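Local structure of uncharacterized HTH-type transcriptional regulator HI_0893 (Haemophilus influenzae, 3QKX) at residues Ala16-Met21 with Ala60-Ser65. The protein probably binds cis-regulatory DNA through a TetR-type helix-turn-helix domain and acts as a transcription factor. Numbering follows the deposited sequence.
Sequences ATDRLM and AHRVFS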
ATOM      1  N   ALA A  16      12.097   2.138  19.563  1.00 73.48           N
ATOM      2  CA  ALA A  16      11.444   3.355  20.018  1.00 75.83           C
ATOM      3  C   ALA A  16      11.101   4.279  18.865  1.00 76.20           C
ATOM      4  O   ALA A  16      10.144   5.003  18.947  1.00 80.76           O
ATOM      5  CB  ALA A  16      12.352   4.096  21.059  1.00 75.59           C
ATOM      6  N   THR A  17      11.906   4.280  17.812  1.00 73.76           N
ATOM      7  CA  THR A  17      11.616   5.074  16.622  1.00 75.97           C
ATOM      8  C   THR A  17      10.287   4.642  15.998  1.00 78.84           C
ATOM      9  O   THR A  17       9.449   5.480  15.679  1.00 82.60           O
ATOM     10  CB  THR A  17      12.737   4.971  15.563  1.00 73.69           C
ATOM     11  OG1 THR A  17      13.903   5.652  16.020  1.00 72.04           O
ATOM     12  CG2 THR A  17      12.280   5.584  14.219  1.00 78.90           C
ATOM     13  N   ASP A  18      10.111   3.335  15.846  1.00 77.22           N
ATOM     14  CA  ASP A  18       8.844   2.768  15.411  1.00 79.96           C
ATOM     15  C   ASP A  18       7.657   3.314  16.203  1.00 85.09           C
ATOM     16  O   ASP A  18       6.709   3.843  15.617  1.00 89.49           O
ATOM     17  CB  ASP A  18       8.868   1.249  15.549  1.00 77.35           C
ATOM     18  CG  ASP A  18       9.270   0.553  14.283  1.00 75.59           C
ATOM     19  OD1 ASP A  18       8.737   0.886  13.199  1.00 77.65           O
ATOM     20  OD2 ASP A  18      10.069  -0.390  14.385  1.00 74.68           O
ATOM     21  N   ARG A  19       7.739   3.219  17.528  1.00 85.68           N
ATOM     22  CA  ARG A  19       6.630   3.624  18.405  1.00 91.67           C
ATOM     23  C   ARG A  19       6.261   5.089  18.255  1.00 95.91           C
ATOM     24  O   ARG A  19       5.101   5.412  18.070  1.00101.98           O
ATOM     25  CB  ARG A  19       6.962   3.335  19.873  1.00 91.85           C
ATOM     26  CG  ARG A  19       7.013   1.855  20.211  1.00 91.35           C
ATOM     27  CD  ARG A  19       7.167   1.628  21.718  1.00 95.89           C
ATOM     28  NE  ARG A  19       8.296   0.735  21.959  1.00 94.81           N
ATOM     29  CZ  ARG A  19       9.496   1.069  22.461  1.00 93.52           C
ATOM     30  NH1 ARG A  19       9.772   2.300  22.925  1.00 94.98           N
ATOM     31  NH2 ARG A  19      10.426   0.124  22.554  1.00 90.85           N
ATOM     32  N   LEU A  20       7.256   5.966  18.325  1.00 94.72           N
ATOM     33  CA  LEU A  20       7.022   7.412  18.210  1.00 99.48           C
ATOM     34  C   LEU A  20       6.510   7.748  16.792  1.00103.01           C
ATOM     35  O   LEU A  20       5.676   8.651  16.616  1.00109.95           O
ATOM     36  CB  LEU A  20       8.291   8.214  18.580  1.00 97.03           C
ATOM     37  CG  LEU A  20       8.120   9.598  19.223  1.00100.87           C
HETATM   38  N   MSE A  21       6.927   6.963  15.801  1.00 99.67           N
HETATM   39  CA  MSE A  21       6.407   7.119  14.440  1.00102.82           C
HETATM   40  C   MSE A  21       4.945   6.654  14.302  1.00108.00           C
HETATM   41  O   MSE A  21       4.185   7.238  13.542  1.00114.12           O
HETATM   42  CB  MSE A  21       7.296   6.368  13.444  1.00 97.63           C
HETATM   43  CG  MSE A  21       7.185   6.871  12.034  1.00 99.90           C
HETATM   44 SE   MSE A  21       8.148   5.751  10.821  0.75 93.53          SE
HETATM   45  CE  MSE A  21       9.930   6.016  11.477  1.00 79.88           C
ATOM     46  N   ALA A  60      16.078   2.890   8.326  1.00 82.13           N
ATOM     47  CA  ALA A  60      15.670   2.339   7.026  1.00 84.97           C
ATOM     48  C   ALA A  60      16.348   1.008   6.761  1.00 83.43           C
ATOM     49  O   ALA A  60      15.676   0.020   6.489  1.00 82.26           O
ATOM     50  CB  ALA A  60      15.991   3.315   5.901  1.00 90.93           C
ATOM     51  N   HIS A  61      17.676   0.983   6.883  1.00 84.33           N
ATOM     52  CA  HIS A  61      18.464  -0.242   6.661  1.00 84.20           C
ATOM     53  C   HIS A  61      18.038  -1.370   7.579  1.00 79.58           C
ATOM     54  O   HIS A  61      17.966  -2.523   7.166  1.00 79.23           O
ATOM     55  CB  HIS A  61      19.966   0.024   6.847  1.00 86.11           C
ATOM     56  CG  HIS A  61      20.631   0.577   5.630  1.00 93.97           C
ATOM     57  ND1 HIS A  61      20.865  -0.184   4.505  1.00 99.60           N
ATOM     58  CD2 HIS A  61      21.117   1.812   5.359  1.00100.06           C
ATOM     59  CE1 HIS A  61      21.467   0.558   3.590  1.00106.63           C
ATOM     60  NE2 HIS A  61      21.637   1.772   4.085  1.00107.44           N
ATOM     61  N   ARG A  62      17.765  -1.021   8.829  1.00 77.27           N
ATOM     62  CA  ARG A  62      17.283  -1.968   9.826  1.00 74.13           C
ATOM     63  C   ARG A  62      15.912  -2.477   9.449  1.00 73.45           C
ATOM     64  O   ARG A  62      15.613  -3.644   9.674  1.00 72.41           O
ATOM     65  CB  ARG A  62      17.292  -1.311  11.223  1.00 72.67           C
ATOM     66  CG  ARG A  62      16.549  -2.048  12.341  1.00 72.25           C
ATOM     67  CD  ARG A  62      15.183  -1.455  12.561  1.00 75.38           C
ATOM     68  NE  ARG A  62      14.570  -1.888  13.810  1.00 76.18           N
ATOM     69  CZ  ARG A  62      13.331  -1.579  14.175  1.00 79.16           C
ATOM     70  NH1 ARG A  62      12.538  -0.859  13.378  1.00 82.83           N
ATOM     71  NH2 ARG A  62      12.865  -2.004  15.341  1.00 81.08           N
ATOM     72  N   VAL A  63      15.085  -1.610   8.864  1.00 75.23           N
ATOM     73  CA  VAL A  63      13.750  -2.006   8.399  1.00 75.33           C
ATOM     74  C   VAL A  63      13.810  -2.951   7.196  1.00 76.39           C
ATOM     75  O   VAL A  63      13.110  -3.966   7.176  1.00 75.78           O
ATOM     76  CB  VAL A  63      12.858  -0.778   8.101  1.00 78.24           C
ATOM     77  CG1 VAL A  63      11.592  -1.197   7.395  1.00 78.96           C
ATOM     78  CG2 VAL A  63      12.531  -0.040   9.424  1.00 76.85           C
ATOM     79  N   PHE A  64      14.654  -2.642   6.215  1.00 78.84           N
ATOM     80  CA  PHE A  64      14.895  -3.586   5.115  1.00 80.48           C
ATOM     81  C   PHE A  64      15.333  -4.971   5.645  1.00 77.75           C
ATOM     82  O   PHE A  64      14.801  -5.989   5.194  1.00 77.39           O
ATOM     83  CB  PHE A  64      15.910  -3.039   4.081  1.00 85.15           C
ATOM     84  CG  PHE A  64      15.265  -2.372   2.873  1.00 90.13           C
ATOM     85  N   SER A  65      16.244  -4.994   6.633  1.00 75.85           N
ATOM     86  CA  SER A  65      16.747  -6.252   7.229  1.00 74.44           C
ATOM     87  C   SER A  65      15.653  -7.127   7.841  1.00 72.09           C
ATOM     88  O   SER A  65      15.669  -8.349   7.666  1.00 72.86           O
ATOM     89  CB  SER A  65      17.806  -5.975   8.324  1.00 73.64           C
ATOM     90  OG  SER A  65      19.018  -5.511   7.765  1.00 77.25           O
TER
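Asp18 OD2 is gripped by both terminal nitrogens of the Arg62 guanidinium, a salt bridge that ties the first helix of a TetR-type DNA-binding domain, helix 6-23, to helix 52-72, the long helix that follows the predicted helix-turn-helix. It is a worked example of how one long side chain can join helices whose backbones stay well apart: the nearest CA atoms of the two segments, those of Asp18 and Val63, are 9.8 Å from each other, and the two segments bury just 79 Å² between them, both sides summed. The two nitrogens share the oxygen unequally. Arg62 NH1 donates to Asp18 OD2 over 2.7 Å in an almost straight bond, 171° at the hydrogen, whereas the second bond, from Arg62 NH2 to the same Asp18 OD2, is weak, long at 3.4 Å and strongly bent. Because both bonds end on OD2, this is a fork closing on one oxygen, not the bidentate pairing of two oxygens with two nitrogens; in keeping with that, carboxylate and guanidinium planes are turned 43° against each other. With CG swung opposite the backbone N (chi1 168°) and the chain bent at chi2, the Arg62 guanidinium is carried to the carboxylate. Neighbours add further partners: Asp18 OD1 is hydrogen-bonded to Tyr109 OH on helix 100-109, and Arg62 NH2 also forms a salt bridge with Glu11, two turns before Asp18 on helix 6-23. Buried Asp18 thus links three helices, and the paired arginine would probably help keep it ionised. At the principal bond, Asp18 OD2 lies in the guanidinium plane, while Arg62 NH1 approaches that oxygen from above the carboxylate plane.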